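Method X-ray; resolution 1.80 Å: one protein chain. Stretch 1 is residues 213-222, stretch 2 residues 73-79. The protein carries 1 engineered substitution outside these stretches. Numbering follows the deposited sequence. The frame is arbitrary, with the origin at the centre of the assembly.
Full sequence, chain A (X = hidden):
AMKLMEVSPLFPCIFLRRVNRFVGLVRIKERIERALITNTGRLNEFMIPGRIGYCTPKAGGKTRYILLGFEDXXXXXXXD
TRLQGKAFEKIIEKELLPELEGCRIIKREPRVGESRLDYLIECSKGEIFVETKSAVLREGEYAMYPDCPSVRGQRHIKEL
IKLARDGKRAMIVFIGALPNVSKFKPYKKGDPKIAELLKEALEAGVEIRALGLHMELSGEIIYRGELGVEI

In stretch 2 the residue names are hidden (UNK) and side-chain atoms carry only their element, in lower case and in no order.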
ATOM      1  N   LEU A 213       0.360  -8.223  -4.633  1.00 11.30           N
ATOM      2  CA  LEU A 213      -0.400  -7.614  -5.699  1.00 12.21           C
ATOM      3  C   LEU A 213       0.570  -7.087  -6.740  1.00 12.72           C
ATOM      4  O   LEU A 213       1.735  -6.827  -6.422  1.00 18.02           O
ATOM      5  CB  LEU A 213      -1.229  -6.429  -5.184  1.00 20.32           C
ATOM      6  CG  LEU A 213      -2.518  -6.726  -4.423  1.00 23.89           C
ATOM      7  CD1 LEU A 213      -2.245  -7.066  -2.948  1.00 32.19           C
ATOM      8  CD2 LEU A 213      -3.417  -5.527  -4.535  1.00 29.81           C
ATOM      9  N   HIS A 214       0.096  -6.988  -7.970  1.00 17.88           N
ATOM     10  CA  HIS A 214       0.798  -6.265  -9.028  1.00 12.30           C
ATOM     11  C   HIS A 214      -0.227  -5.834 -10.069  1.00 12.21           C
ATOM     12  O   HIS A 214      -1.418  -6.212 -10.010  1.00 14.97           O
ATOM     13  CB  HIS A 214       1.944  -7.103  -9.642  1.00 14.61           C
ATOM     14  CG  HIS A 214       1.464  -8.286 -10.422  1.00 19.34           C
ATOM     15  ND1 HIS A 214       1.335  -9.543  -9.867  1.00 15.89           N
ATOM     16  CD2 HIS A 214       1.043  -8.398 -11.703  1.00 17.34           C
ATOM     17  CE1 HIS A 214       0.862 -10.383 -10.772  1.00 18.33           C
ATOM     18  NE2 HIS A 214       0.677  -9.715 -11.898  1.00 14.87           N
ATOM     19  N   MET A 215       0.227  -5.018 -11.021  1.00 12.14           N
ATOM     20  CA  MET A 215      -0.573  -4.607 -12.142  1.00 19.19           C
ATOM     21  C   MET A 215       0.139  -5.097 -13.402  1.00  9.53           C
ATOM     22  O   MET A 215       1.386  -5.093 -13.460  1.00 11.94           O
ATOM     23  CB  MET A 215      -0.730  -3.095 -12.149  1.00 14.66           C
ATOM     24  CG  MET A 215      -1.638  -2.576 -13.284  1.00 14.86           C
ATOM     25  SD  MET A 215      -2.210  -0.849 -13.041  1.00 22.29           S
ATOM     26  CE  MET A 215      -0.700   0.072 -12.940  1.00 22.94           C
ATOM     27  N   GLU A 216      -0.646  -5.602 -14.346  1.00 15.38           N
ATOM     28  CA  GLU A 216      -0.130  -6.028 -15.637  1.00 19.28           C
ATOM     29  C   GLU A 216      -0.095  -4.811 -16.538  1.00 15.03           C
ATOM     30  O   GLU A 216      -0.790  -3.838 -16.281  1.00 15.11           O
ATOM     31  CB  GLU A 216      -1.055  -7.068 -16.249  1.00 14.59           C
ATOM     32  CG  GLU A 216      -1.309  -8.280 -15.343  1.00 27.18           C
ATOM     33  CD  GLU A 216      -0.184  -9.277 -15.443  1.00 32.68           C
ATOM     34  OE1 GLU A 216       0.529  -9.223 -16.465  1.00 25.21           O
ATOM     35  OE2 GLU A 216       0.001 -10.110 -14.525  1.00 23.90           O
ATOM     36  N   LEU A 217       0.692  -4.886 -17.607  1.00 18.95           N
ATOM     37  CA  LEU A 217       0.795  -3.779 -18.560  1.00 16.51           C
ATOM     38  C   LEU A 217      -0.550  -3.426 -19.178  1.00 19.75           C
ATOM     39  O   LEU A 217      -0.763  -2.279 -19.576  1.00 26.39           O
ATOM     40  CB  LEU A 217       1.806  -4.101 -19.670  1.00 21.38           C
ATOM     41  CG  LEU A 217       3.209  -4.514 -19.210  1.00 21.09           C
ATOM     42  CD1 LEU A 217       4.085  -4.913 -20.397  1.00 39.61           C
ATOM     43  CD2 LEU A 217       3.861  -3.413 -18.397  1.00 23.49           C
ATOM     44  N   SER A 218      -1.450  -4.414 -19.237  1.00 20.36           N
ATOM     45  CA  SER A 218      -2.844  -4.239 -19.632  1.00 20.66           C
ATOM     46  C   SER A 218      -3.698  -3.350 -18.694  1.00 31.23           C
ATOM     47  O   SER A 218      -4.805  -2.961 -19.039  1.00 23.99           O
ATOM     48  CB  SER A 218      -3.510  -5.618 -19.736  1.00 23.85           C
ATOM     49  OG  SER A 218      -3.661  -6.181 -18.421  1.00 21.35           O
ATOM     50  N   GLY A 219      -3.202  -3.046 -17.502  1.00 17.60           N
ATOM     51  CA  GLY A 219      -3.998  -2.300 -16.529  1.00 16.71           C
ATOM     52  C   GLY A 219      -4.695  -3.196 -15.516  1.00 29.83           C
ATOM     53  O   GLY A 219      -5.242  -2.694 -14.532  1.00 14.20           O
ATOM     54  N   GLU A 220      -4.656  -4.513 -15.728  1.00 18.47           N
ATOM     55  CA  GLU A 220      -5.319  -5.449 -14.803  1.00 23.25           C
ATOM     56  C   GLU A 220      -4.561  -5.556 -13.494  1.00 16.51           C
ATOM     57  O   GLU A 220      -3.342  -5.734 -13.490  1.00 20.19           O
ATOM     58  CB  GLU A 220      -5.443  -6.838 -15.425  1.00 17.95           C
ATOM     59  CG  GLU A 220      -6.469  -6.880 -16.548  1.00 29.01           C
ATOM     60  CD  GLU A 220      -6.324  -8.112 -17.398  1.00 39.57           C
ATOM     61  OE1 GLU A 220      -5.263  -8.254 -18.053  1.00 41.21           O
ATOM     62  OE2 GLU A 220      -7.266  -8.935 -17.405  1.00 44.89           O
ATOM     63  N   ILE A 221      -5.291  -5.459 -12.390  1.00 17.70           N
ATOM     64  CA  ILE A 221      -4.668  -5.553 -11.071  1.00 18.88           C
ATOM     65  C   ILE A 221      -4.900  -6.967 -10.543  1.00 21.41           C
ATOM     66  O   ILE A 221      -6.028  -7.469 -10.510  1.00 20.85           O
ATOM     67  CB  ILE A 221      -5.170  -4.464 -10.097  1.00 18.04           C
ATOM     68  CG1 ILE A 221      -4.639  -3.081 -10.528  1.00 23.63           C
ATOM     69  CG2 ILE A 221      -4.760  -4.787  -8.622  1.00 17.59           C
ATOM     70  CD1 ILE A 221      -4.932  -1.977  -9.536  1.00 19.76           C
ATOM     71  N   ILE A 222      -3.802  -7.606 -10.178  1.00 13.91           N
ATOM     72  CA  ILE A 222      -3.792  -9.035  -9.862  1.00 20.42           C
ATOM     73  C   ILE A 222      -3.502  -9.252  -8.371  1.00 15.08           C
ATOM     74  O   ILE A 222      -2.512  -8.749  -7.828  1.00 15.79           O
ATOM     75  CB  ILE A 222      -2.737  -9.796 -10.744  1.00 21.19           C
ATOM     76  CG1 ILE A 222      -2.976  -9.557 -12.248  1.00 22.93           C
ATOM     77  CG2 ILE A 222      -2.722 -11.299 -10.441  1.00 20.25           C
ATOM     78  CD1 ILE A 222      -4.417  -9.798 -12.694  1.00 19.29           C
ATOM     79  N   UNK A  73      10.206  -6.099 -13.314  1.00 20.33           N
ATOM     80  CA  UNK A  73      10.250  -7.477 -13.783  1.00 24.74           C
ATOM     81  C   UNK A  73       9.153  -7.820 -14.803  1.00 22.29           C
ATOM     82  O   UNK A  73       8.586  -8.915 -14.793  1.00 20.74           O
ATOM     83  c   UNK A  73      13.595  -7.858 -11.187  1.00 57.54           C
ATOM     84  c   UNK A  73      11.476  -8.202 -11.692  1.00 93.57           C
ATOM     85  n   UNK A  73      12.760  -8.078 -12.186  1.00 60.19           N
ATOM     86  n   UNK A  73      12.900  -7.831 -10.063  1.00 61.48           N
ATOM     87  c   UNK A  73      11.570  -8.033 -10.353  1.00 29.74           C
ATOM     88  c   UNK A  73      10.290  -8.435 -12.580  1.00 27.20           C
ATOM     89  N   UNK A  74       8.885  -6.885 -15.710  1.00 23.12           N
ATOM     90  CA  UNK A  74       7.943  -7.118 -16.776  1.00 19.19           C
ATOM     91  C   UNK A  74       6.499  -6.820 -16.414  1.00 28.55           C
ATOM     92  O   UNK A  74       5.609  -6.849 -17.268  1.00 24.84           O
ATOM     93  N   UNK A  75       6.264  -6.530 -15.143  1.00 18.46           N
ATOM     94  CA  UNK A  75       4.925  -6.200 -14.664  1.00 16.18           C
ATOM     95  C   UNK A  75       5.027  -4.764 -14.148  1.00 18.80           C
ATOM     96  O   UNK A  75       5.993  -4.029 -14.484  1.00 16.95           O
ATOM     97  c   UNK A  75       3.256 -10.728 -14.728  1.00 28.82           C
ATOM     98  c   UNK A  75       3.446  -9.182 -14.716  1.00 29.10           C
ATOM     99  c   UNK A  75       4.491  -7.171 -13.526  1.00 12.91           C
ATOM    100  c   UNK A  75       4.578  -8.691 -13.819  1.00 40.40           C
ATOM    101  n   UNK A  75       4.431 -11.483 -15.288  1.00 37.68           N
ATOM    102  N   UNK A  76       4.079  -4.365 -13.299  1.00 13.06           N
ATOM    103  CA  UNK A  76       4.101  -3.025 -12.708  1.00 15.16           C
ATOM    104  C   UNK A  76       3.986  -3.089 -11.179  1.00 16.26           C
ATOM    105  O   UNK A  76       3.030  -3.689 -10.673  1.00 12.34           O
ATOM    106  c   UNK A  76       3.160  -1.976 -14.790  1.00 15.10           C
ATOM    107  c   UNK A  76       2.970  -2.160 -13.267  1.00 16.98           C
ATOM    108  c   UNK A  76       1.897  -1.486 -15.544  1.00 20.22           C
ATOM    109  c   UNK A  76       2.965  -0.788 -12.557  1.00 13.24           C
ATOM    110  N   UNK A  77       4.940  -2.473 -10.465  1.00 11.16           N
ATOM    111  CA  UNK A  77       4.842  -2.300  -9.002  1.00 12.26           C
ATOM    112  C   UNK A  77       3.919  -1.098  -8.764  1.00 17.39           C
ATOM    113  O   UNK A  77       4.102  -0.049  -9.373  1.00 14.33           O
ATOM    114  c   UNK A  77       6.197  -2.021  -8.424  1.00 14.31           C
ATOM    115  N   UNK A  78       2.941  -1.239  -7.872  1.00 13.88           N
ATOM    116  CA  UNK A  78       1.997  -0.148  -7.639  1.00 12.40           C
ATOM    117  C   UNK A  78       2.508   0.646  -6.444  1.00 13.90           C
ATOM    118  O   UNK A  78       2.473   0.165  -5.289  1.00 15.26           O
ATOM    119  c   UNK A  78       0.557  -0.661  -7.380  1.00 10.16           C
ATOM    120  c   UNK A  78      -0.343   0.545  -7.042  1.00 14.53           C
ATOM    121  c   UNK A  78      -1.295  -2.231  -8.369  1.00 21.56           C
ATOM    122  c   UNK A  78       0.038  -1.461  -8.595  1.00 13.53           C
ATOM    123  N   UNK A  79       2.927   1.871  -6.714  1.00 13.69           N
ATOM    124  CA  UNK A  79       3.328   2.790  -5.631  1.00  9.37           C
ATOM    125  C   UNK A  79       2.236   3.675  -5.063  1.00 12.28           C
ATOM    126  O   UNK A  79       2.383   4.180  -3.940  1.00 12.24           O
ATOM    127  c   UNK A  79       4.824   6.032  -7.015  1.00 24.18           C
ATOM    128  c   UNK A  79       4.528   3.674  -6.051  1.00 13.19           C
ATOM    129  c   UNK A  79       4.136   4.660  -7.148  1.00 15.52           C
ATOM    130  c   UNK A  79       5.715   2.779  -6.433  1.00 18.01           C
TER

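Position 73 carries six side-chain atoms: one carbon leading to a five-membered ring of three carbons and two nitrogens. That is an imidazole, so the residue is His73. Its ring is exposed and out of reach of stretch 1, which suits a polar side chain that needs no partner here.

Position 74 has no side-chain atoms and is therefore glycine, Gly74. With phi near 86° and psi near -7°, a CB would be jammed against the carbonyl O of His73, so the backbone itself calls for glycine. Its carbonyl O lies 3.9 Å from CG of Leu217, a contact at the exposed margin.

Position 75 shows four carbons in a row ending in a nitrogen. The carbon next to the nitrogen approaches OE2 of Glu216, and the one before it approaches the ring of His214. This unbranched chain is that of lysine, and for Lys75 the distances are 3.3 Å from CE to OE2 of Glu216 and 3.9 Å from CD to CD2 of His214. The long aliphatic part thus covers two polar side chains that are themselves joined, since NE2 of His214 donates to OE2 of Glu216 at 2.7 Å. A long chain with a charged end suits a partly exposed site, where its carbons can pack while the end stays polar.

Position 76 has four carbons, forked at the first, with one arm two carbons long. The one-carbon arm meets the end of Met215, the first carbon of the longer arm meets Leu217, and the tip of that arm approaches the carbonyl O of Glu216. The fork identifies isoleucine. Its CA-to-CB bond points toward stretch 1, and Ile76 loses more surface to the contact than any other residue of either stretch. CG2 meets CE of Met215 at 3.8 Å, CG1 meets CD2 of Leu217 at 3.9 Å, and CD1 lies 3.6 Å from the carbonyl O of Glu216. The fork lets one residue fill space against several neighbours.

Position 77 has a single side-chain carbon, so it is Ala77. CB of Ala77 points away from stretch 1 and makes no contact with it, as expected on a strand whose neighbouring side chain at 76 points toward the partner. The small methyl is buried but takes no part in this contact.

Position 78 repeats the forked four-carbon pattern with one two-carbon arm, whose tip reaches Met215 and Ile221. This is again isoleucine. CD1 of Ile78 lies 3.9 Å from CB of Met215 and 3.8 Å from CD1 of Ile221, a mainly apolar setting, and the residue is buried.

Position 79 has the same forked set of four carbons and is Ile79. Its buried site suits an apolar side chain, though it is out of reach of stretch 1.

The contact is anchored by one antiparallel bridge between Met215 and Ile76: N of Ile76 donates to O of Met215 at 2.8 Å, and N of Met215 donates to O of Ile76 at 3.1 Å. The strand directions make an angle of 122°, well short of antiparallel, and the pairing is a single bridge. Around it, Ile76 and Ile78 pack against Met215, Leu217 and Ile221, while Lys75 lies along the linked His214 and Glu216.

Stretch 2, residues 73-79: HGKIAII
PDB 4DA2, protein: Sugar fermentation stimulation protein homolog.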